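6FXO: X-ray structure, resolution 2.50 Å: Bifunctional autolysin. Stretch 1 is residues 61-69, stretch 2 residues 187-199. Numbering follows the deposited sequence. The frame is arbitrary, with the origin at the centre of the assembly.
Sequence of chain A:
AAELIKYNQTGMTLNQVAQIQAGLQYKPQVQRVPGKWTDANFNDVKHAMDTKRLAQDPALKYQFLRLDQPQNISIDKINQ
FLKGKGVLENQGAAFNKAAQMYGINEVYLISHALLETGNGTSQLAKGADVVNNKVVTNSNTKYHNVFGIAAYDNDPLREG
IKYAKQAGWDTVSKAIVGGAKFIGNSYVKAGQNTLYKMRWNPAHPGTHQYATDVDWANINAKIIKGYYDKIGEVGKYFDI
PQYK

Stretch 1 (61-69) KYQFLRLDQ
Stretch 2 187-199: YVKAGQNTLYKMR

Residues 61-64 form the end of a 3-10 segment, with Phe64 N donating to Lys61 O (3.0 Å) and Leu65 N to Tyr62 O (3.1 Å); from Leu65 (phi/psi -66/137) and Arg66 (-83/114) the chain extends, then bends at Leu67 (-74/-18). The second stretch opens with a type I turn, Tyr187 to Ala190, passes Gly191 at 94/-9, a conformation that calls for glycine, and enters a helix at Leu195. The register pairs Gln63 with Leu195, Phe64 with Thr194 and Leu67 with Asn193 (CA-CA 4.5, 5.1 and 5.4 Å), so the chains run antiparallel here. Together they bury 662 Å².

Two backbone hydrogen bonds fix this register. Tyr196 N donates to Gln63 O (3.1 Å, 150° at the hydrogen), so a free amide of the helix's first turn is satisfied from across the interface. Leu195 N lies nearer to Gln63 O, at 2.9 Å, but its angle is poor. Leu67 N donates to Asn193 O (3.0 Å, 164°), and Arg66 CA makes a CA-H...O contact with Asn193 O at 3.5 Å. Thr194 (chi1 49°, p) caps the helix: its OG1 accepts from Lys197 N at 3.2 Å, while its CG2 lies 3.2 Å from both Phe64 O and Leu65 O.

Apolar packing centres on Leu67, whose CA-to-CB bond points toward the second stretch. With chi1 m and chi2 t, its CD1 reaches Met198 CE at 3.5 Å and Leu195 CD2 at 3.9 Å, while its CB lies 4.1 Å from Val188 CG1. Met198, in m, t, t, is extended enough to deliver its methyl to this buried cluster. Phe64 starts away, but chi1 -44° (m) brings its ring back to Tyr196 (chi1 t): Phe64 CE1 is 3.5 Å from Tyr196 CD2, with centroids 5.4 Å apart and planes oblique at 39°. Gln63 OE1 approaches the edge of the tyrosine ring, 3.4 Å from Tyr196 CD2.

Charged and polar side chains gather around Asn193. Arg66, folded through m, m, m, forms a two-pronged salt bridge with Asp68 (chi1 56°, p): NE to OD1 and NH2 to OD2, both 3.0 Å. Asn193 OD1 lies over one guanidinium face, 3.0 Å from Arg66 NE, at an angle too poor for a hydrogen bond; it accepts instead from Lys197 NZ at 2.6 Å. Asp68 OD1 also packs 3.0 Å from Asn193 CB. The like charges Arg66 NH1 and Lys197 NZ stand 4.2 Å apart, with the asparagine carbonyl oxygen close to both side chains.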

ATOM      1  N   LYS A  61      -0.959  -2.134  13.771  1.00 29.15           N
ATOM      2  CA  LYS A  61      -1.121  -3.492  13.255  1.00 29.61           C
ATOM      3  C   LYS A  61      -1.497  -3.528  11.758  1.00 24.67           C
ATOM      4  O   LYS A  61      -1.398  -4.565  11.168  1.00 21.55           O
ATOM      5  CB  LYS A  61      -2.125  -4.364  14.062  1.00 32.63           C
ATOM      6  CG  LYS A  61      -3.555  -3.787  14.263  1.00 41.88           C
ATOM      7  CD  LYS A  61      -4.387  -4.663  15.262  1.00 54.28           C
ATOM      8  CE  LYS A  61      -5.843  -4.238  15.448  1.00 80.90           C
ATOM      9  NZ  LYS A  61      -6.616  -5.074  16.444  1.00 81.37           N
ATOM     10  N   TYR A  62      -1.884  -2.373  11.135  1.00 21.58           N
ATOM     11  CA  TYR A  62      -2.232  -2.458   9.738  1.00 21.86           C
ATOM     12  C   TYR A  62      -1.115  -2.830   8.800  1.00 26.03           C
ATOM     13  O   TYR A  62      -1.409  -3.135   7.649  1.00 24.11           O
ATOM     14  CB  TYR A  62      -3.244  -1.338   9.274  1.00 28.07           C
ATOM     15  CG  TYR A  62      -4.689  -1.581   9.718  1.00 22.14           C
ATOM     16  CD1 TYR A  62      -5.068  -1.405  11.043  1.00 23.94           C
ATOM     17  CD2 TYR A  62      -5.653  -2.063   8.830  1.00 31.10           C
ATOM     18  CE1 TYR A  62      -6.344  -1.710  11.481  1.00 21.23           C
ATOM     19  CE2 TYR A  62      -6.980  -2.368   9.258  1.00 18.99           C
ATOM     20  CZ  TYR A  62      -7.299  -2.181  10.566  1.00 19.51           C
ATOM     21  OH  TYR A  62      -8.606  -2.364  10.958  1.00 33.90           O
ATOM     22  N   GLN A  63       0.191  -2.803   9.293  1.00 29.52           N
ATOM     23  CA  GLN A  63       1.319  -3.160   8.456  1.00 36.41           C
ATOM     24  C   GLN A  63       1.296  -4.669   8.223  1.00 34.40           C
ATOM     25  O   GLN A  63       1.983  -5.162   7.349  1.00 32.83           O
ATOM     26  CB  GLN A  63       2.682  -2.697   9.021  1.00 33.42           C
ATOM     27  CG  GLN A  63       3.156  -3.278  10.348  1.00 26.01           C
ATOM     28  CD  GLN A  63       4.192  -2.282  10.847  1.00 34.70           C
ATOM     29  OE1 GLN A  63       5.401  -2.294  10.374  1.00 19.32           O
ATOM     30  NE2 GLN A  63       3.708  -1.372  11.810  1.00 16.29           N
ATOM     31  N   PHE A  64       0.584  -5.362   9.073  1.00 35.92           N
ATOM     32  CA  PHE A  64       0.426  -6.825   8.974  1.00 37.24           C
ATOM     33  C   PHE A  64      -0.869  -7.219   8.224  1.00 37.69           C
ATOM     34  O   PHE A  64      -1.151  -8.405   8.071  1.00 37.77           O
ATOM     35  CB  PHE A  64       0.536  -7.527  10.289  1.00 32.49           C
ATOM     36  CG  PHE A  64       1.663  -7.068  11.171  1.00 33.49           C
ATOM     37  CD1 PHE A  64       3.023  -7.261  10.793  1.00 23.72           C
ATOM     38  CD2 PHE A  64       1.399  -6.413  12.357  1.00 36.23           C
ATOM     39  CE1 PHE A  64       4.007  -6.792  11.580  1.00 29.19           C
ATOM     40  CE2 PHE A  64       2.434  -5.946  13.149  1.00 51.13           C
ATOM     41  CZ  PHE A  64       3.731  -6.136  12.760  1.00 39.91           C
ATOM     42  N   LEU A  65      -1.681  -6.224   7.818  1.00 29.48           N
ATOM     43  CA  LEU A  65      -2.900  -6.570   7.095  1.00 27.96           C
ATOM     44  C   LEU A  65      -2.487  -7.199   5.704  1.00 26.46           C
ATOM     45  O   LEU A  65      -1.619  -6.647   5.041  1.00 28.02           O
ATOM     46  CB  LEU A  65      -3.787  -5.303   6.826  1.00 24.23           C
ATOM     47  CG  LEU A  65      -5.040  -5.453   5.963  1.00 23.57           C
ATOM     48  CD1 LEU A  65      -6.266  -6.023   6.837  1.00 14.66           C
ATOM     49  CD2 LEU A  65      -5.384  -4.149   5.173  1.00 15.06           C
ATOM     50  N   ARG A  66      -3.122  -8.283   5.255  1.00 29.08           N
ATOM     51  CA  ARG A  66      -2.760  -8.831   3.960  1.00 28.08           C
ATOM     52  C   ARG A  66      -3.460  -8.115   2.796  1.00 29.29           C
ATOM     53  O   ARG A  66      -4.668  -8.095   2.666  1.00 32.93           O
ATOM     54  CB  ARG A  66      -3.054 -10.364   3.886  1.00 32.55           C
ATOM     55  CG  ARG A  66      -2.215 -11.282   4.791  1.00 30.46           C
ATOM     56  CD  ARG A  66      -0.827 -11.730   4.233  1.00 40.27           C
ATOM     57  NE  ARG A  66      -1.013 -12.613   3.082  1.00 44.73           N
ATOM     58  CZ  ARG A  66      -0.887 -13.943   3.075  1.00 43.20           C
ATOM     59  NH1 ARG A  66      -0.568 -14.588   4.188  1.00 32.52           N
ATOM     60  NH2 ARG A  66      -1.133 -14.629   1.974  1.00 48.63           N
ATOM     61  N   LEU A  67      -2.642  -7.450   1.990  1.00 31.93           N
ATOM     62  CA  LEU A  67      -2.937  -6.665   0.825  1.00 29.76           C
ATOM     63  C   LEU A  67      -3.314  -7.493  -0.400  1.00 31.43           C
ATOM     64  O   LEU A  67      -3.830  -6.969  -1.374  1.00 33.66           O
ATOM     65  CB  LEU A  67      -1.642  -5.800   0.586  1.00 34.62           C
ATOM     66  CG  LEU A  67      -1.231  -4.848   1.789  1.00 26.53           C
ATOM     67  CD1 LEU A  67      -0.046  -4.000   1.468  1.00 29.06           C
ATOM     68  CD2 LEU A  67      -2.446  -3.825   2.052  1.00 26.12           C
ATOM     69  N   ASP A  68      -2.985  -8.785  -0.377  1.00 34.60           N
ATOM     70  CA  ASP A  68      -3.282  -9.698  -1.464  1.00 36.01           C
ATOM     71  C   ASP A  68      -4.679 -10.280  -1.222  1.00 40.30           C
ATOM     72  O   ASP A  68      -5.183 -11.056  -2.020  1.00 43.77           O
ATOM     73  CB  ASP A  68      -2.190 -10.780  -1.562  1.00 36.78           C
ATOM     74  CG  ASP A  68      -1.978 -11.565  -0.288  1.00 40.71           C
ATOM     75  OD1 ASP A  68      -1.917 -10.939   0.784  1.00 38.92           O
ATOM     76  OD2 ASP A  68      -1.784 -12.793  -0.372  1.00 47.70           O
ATOM     77  N   GLN A  69      -5.315  -9.887  -0.111  1.00 37.44           N
ATOM     78  CA  GLN A  69      -6.637 -10.426   0.150  1.00 37.31           C
ATOM     79  C   GLN A  69      -7.793  -9.501   0.160  1.00 35.57           C
ATOM     80  O   GLN A  69      -7.961  -8.718   1.078  1.00 39.26           O
ATOM     81  CB  GLN A  69      -6.685 -11.265   1.438  1.00 37.23           C
ATOM     82  CG  GLN A  69      -7.432 -12.591   1.183  1.00 64.28           C
ATOM     83  CD  GLN A  69      -6.946 -13.783   1.987  1.00 80.90           C
ATOM     84  OE1 GLN A  69      -5.797 -14.209   1.855  1.00 80.96           O
ATOM     85  NE2 GLN A  69      -7.839 -14.441   2.747  1.00 77.44           N
ATOM     86  N   TYR A 187       5.125  -6.073  -5.888  1.00 65.52           N
ATOM     87  CA  TYR A 187       5.430  -6.264  -4.493  1.00 56.47           C
ATOM     88  C   TYR A 187       4.533  -7.253  -3.818  1.00 55.33           C
ATOM     89  O   TYR A 187       5.005  -8.255  -3.283  1.00 53.25           O
ATOM     90  CB  TYR A 187       5.483  -4.896  -3.774  1.00 57.55           C
ATOM     91  CG  TYR A 187       6.855  -4.252  -3.845  1.00 51.22           C
ATOM     92  CD1 TYR A 187       7.184  -3.364  -4.862  1.00 51.49           C
ATOM     93  CD2 TYR A 187       7.827  -4.542  -2.907  1.00 40.46           C
ATOM     94  CE1 TYR A 187       8.447  -2.791  -4.941  1.00 57.06           C
ATOM     95  CE2 TYR A 187       9.095  -3.980  -2.974  1.00 50.98           C
ATOM     96  CZ  TYR A 187       9.402  -3.100  -3.991  1.00 64.95           C
ATOM     97  OH  TYR A 187      10.660  -2.548  -4.038  1.00 71.44           O
ATOM     98  N   VAL A 188       3.239  -6.991  -3.876  1.00 56.44           N
ATOM     99  CA  VAL A 188       2.240  -7.854  -3.270  1.00 56.38           C
ATOM    100  C   VAL A 188       2.217  -9.261  -3.872  1.00 56.73           C
ATOM    101  O   VAL A 188       1.955 -10.217  -3.149  1.00 59.80           O
ATOM    102  CB  VAL A 188       0.887  -7.081  -3.412  1.00 53.02           C
ATOM    103  CG1 VAL A 188      -0.267  -7.799  -2.715  1.00 40.18           C
ATOM    104  CG2 VAL A 188       1.030  -5.659  -2.871  1.00 39.95           C
ATOM    105  N   LYS A 189       2.499  -9.392  -5.186  1.00 56.40           N
ATOM    106  CA  LYS A 189       2.524 -10.683  -5.853  1.00 55.69           C
ATOM    107  C   LYS A 189       3.803 -11.501  -5.887  1.00 61.63           C
ATOM    108  O   LYS A 189       3.804 -12.651  -6.327  1.00 67.95           O
ATOM    109  CB  LYS A 189       1.769 -10.614  -7.215  1.00 61.22           C
ATOM    110  CG  LYS A 189       0.317 -10.016  -7.161  1.00 42.28           C
ATOM    111  CD  LYS A 189      -0.614 -10.510  -6.019  1.00 44.21           C
ATOM    112  CE  LYS A 189      -1.714 -11.473  -6.456  1.00 61.79           C
ATOM    113  NZ  LYS A 189      -2.751 -11.753  -5.392  1.00 65.30           N
ATOM    114  N   ALA A 190       4.890 -10.903  -5.384  1.00 60.10           N
ATOM    115  CA  ALA A 190       6.219 -11.513  -5.327  1.00 62.26           C
ATOM    116  C   ALA A 190       6.435 -11.947  -3.894  1.00 55.94           C
ATOM    117  O   ALA A 190       7.544 -12.212  -3.443  1.00 63.58           O
ATOM    118  CB  ALA A 190       7.276 -10.499  -5.719  1.00 63.86           C
ATOM    119  N   GLY A 191       5.338 -11.999  -3.188  1.00 54.03           N
ATOM    120  CA  GLY A 191       5.331 -12.395  -1.777  1.00 47.41           C
ATOM    121  C   GLY A 191       5.398 -11.329  -0.688  1.00 43.90           C
ATOM    122  O   GLY A 191       5.245 -11.644   0.510  1.00 36.02           O
ATOM    123  N   GLN A 192       5.645 -10.065  -1.038  1.00 36.90           N
ATOM    124  CA  GLN A 192       5.674  -9.137   0.082  1.00 41.28           C
ATOM    125  C   GLN A 192       4.264  -8.584   0.207  1.00 36.72           C
ATOM    126  O   GLN A 192       3.987  -7.494  -0.290  1.00 35.10           O
ATOM    127  CB  GLN A 192       6.747  -8.100  -0.181  1.00 34.72           C
ATOM    128  CG  GLN A 192       8.091  -8.727   0.143  1.00 43.39           C
ATOM    129  CD  GLN A 192       9.273  -7.965  -0.391  1.00 58.76           C
ATOM    130  OE1 GLN A 192       9.685  -8.168  -1.543  1.00 42.15           O
ATOM    131  NE2 GLN A 192       9.862  -7.100   0.455  1.00 51.85           N
ATOM    132  N   ASN A 193       3.374  -9.380   0.848  1.00 37.12           N
ATOM    133  CA  ASN A 193       1.976  -8.988   1.022  1.00 44.44           C
ATOM    134  C   ASN A 193       1.492  -8.137   2.178  1.00 41.09           C
ATOM    135  O   ASN A 193       0.290  -8.050   2.369  1.00 39.70           O
ATOM    136  CB  ASN A 193       1.018 -10.159   0.840  1.00 38.79           C
ATOM    137  CG  ASN A 193       1.420 -11.479   1.409  1.00 35.25           C
ATOM    138  OD1 ASN A 193       1.765 -11.593   2.585  1.00 33.70           O
ATOM    139  ND2 ASN A 193       1.245 -12.583   0.682  1.00 44.26           N
ATOM    140  N   THR A 194       2.378  -7.587   2.980  1.00 40.06           N
ATOM    141  CA  THR A 194       1.936  -6.756   4.083  1.00 38.99           C
ATOM    142  C   THR A 194       2.943  -5.679   4.085  1.00 36.12           C
ATOM    143  O   THR A 194       4.069  -5.933   3.657  1.00 34.47           O
ATOM    144  CB  THR A 194       2.060  -7.447   5.423  1.00 37.14           C
ATOM    145  OG1 THR A 194       3.382  -8.002   5.497  1.00 34.26           O
ATOM    146  CG2 THR A 194       1.002  -8.465   5.644  1.00 37.97           C
ATOM    147  N   LEU A 195       2.590  -4.522   4.605  1.00 28.26           N
ATOM    148  CA  LEU A 195       3.595  -3.450   4.609  1.00 33.99           C
ATOM    149  C   LEU A 195       4.916  -3.843   5.401  1.00 28.72           C
ATOM    150  O   LEU A 195       5.932  -3.292   5.133  1.00 26.58           O
ATOM    151  CB  LEU A 195       3.050  -2.088   5.157  1.00 32.32           C
ATOM    152  CG  LEU A 195       1.662  -1.583   4.619  1.00 29.51           C
ATOM    153  CD1 LEU A 195       1.032  -0.628   5.537  1.00 18.25           C
ATOM    154  CD2 LEU A 195       1.753  -1.010   3.222  1.00 25.65           C
ATOM    155  N   TYR A 196       4.852  -4.760   6.328  1.00 24.70           N
ATOM    156  CA  TYR A 196       6.010  -5.115   7.049  1.00 34.56           C
ATOM    157  C   TYR A 196       6.946  -5.956   6.101  1.00 45.38           C
ATOM    158  O   TYR A 196       8.144  -5.704   6.050  1.00 48.15           O
ATOM    159  CB  TYR A 196       5.634  -5.959   8.273  1.00 34.58           C
ATOM    160  CG  TYR A 196       6.753  -6.184   9.259  1.00 50.11           C
ATOM    161  CD1 TYR A 196       7.658  -7.239   9.103  1.00 47.49           C
ATOM    162  CD2 TYR A 196       6.914  -5.350  10.356  1.00 51.10           C
ATOM    163  CE1 TYR A 196       8.699  -7.444  10.020  1.00 32.57           C
ATOM    164  CE2 TYR A 196       7.937  -5.546  11.269  1.00 58.20           C
ATOM    165  CZ  TYR A 196       8.824  -6.593  11.098  1.00 42.65           C
ATOM    166  OH  TYR A 196       9.809  -6.767  12.018  1.00 52.39           O
ATOM    167  N   LYS A 197       6.387  -6.922   5.350  1.00 41.41           N
ATOM    168  CA  LYS A 197       7.186  -7.721   4.466  1.00 39.23           C
ATOM    169  C   LYS A 197       7.782  -6.806   3.407  1.00 42.46           C
ATOM    170  O   LYS A 197       8.921  -7.047   2.973  1.00 49.62           O
ATOM    171  CB  LYS A 197       6.372  -8.862   3.827  1.00 32.09           C
ATOM    172  CG  LYS A 197       6.025 -10.041   4.800  1.00 29.04           C
ATOM    173  CD  LYS A 197       4.859 -10.902   4.204  1.00 35.35           C
ATOM    174  CE  LYS A 197       4.522 -12.283   4.811  1.00 48.49           C
ATOM    175  NZ  LYS A 197       3.229 -12.915   4.288  1.00 21.01           N
ATOM    176  N   MET A 198       7.036  -5.752   3.016  1.00 34.74           N
ATOM    177  CA  MET A 198       7.598  -4.854   1.988  1.00 39.43           C
ATOM    178  C   MET A 198       8.794  -4.055   2.477  1.00 32.22           C
ATOM    179  O   MET A 198       9.650  -3.728   1.664  1.00 30.04           O
ATOM    180  CB  MET A 198       6.572  -3.902   1.351  1.00 37.12           C
ATOM    181  CG  MET A 198       5.352  -4.568   0.875  1.00 36.46           C
ATOM    182  SD  MET A 198       4.150  -3.372   0.305  1.00 36.07           S
ATOM    183  CE  MET A 198       2.901  -4.438  -0.281  1.00 48.10           C
ATOM    184  N   ARG A 199       8.831  -3.785   3.778  1.00 30.04           N
ATOM    185  CA  ARG A 199       9.897  -3.043   4.380  1.00 35.11           C
ATOM    186  C   ARG A 199      11.095  -3.853   4.827  1.00 41.87           C
ATOM    187  O   ARG A 199      12.203  -3.508   4.422  1.00 38.82           O
ATOM    188  CB  ARG A 199       9.420  -2.182   5.594  1.00 34.45           C
ATOM    189  CG  ARG A 199      10.572  -1.348   6.309  1.00 28.90           C
ATOM    190  CD  ARG A 199      11.289  -0.347   5.329  1.00 23.99           C
ATOM    191  NE  ARG A 199      12.411   0.338   5.946  1.00 33.44           N
ATOM    192  CZ  ARG A 199      13.554  -0.217   6.302  1.00 61.42           C
ATOM    193  NH1 ARG A 199      13.760  -1.523   6.089  1.00 55.43           N
ATOM    194  NH2 ARG A 199      14.489   0.513   6.888  1.00 71.59           N
TER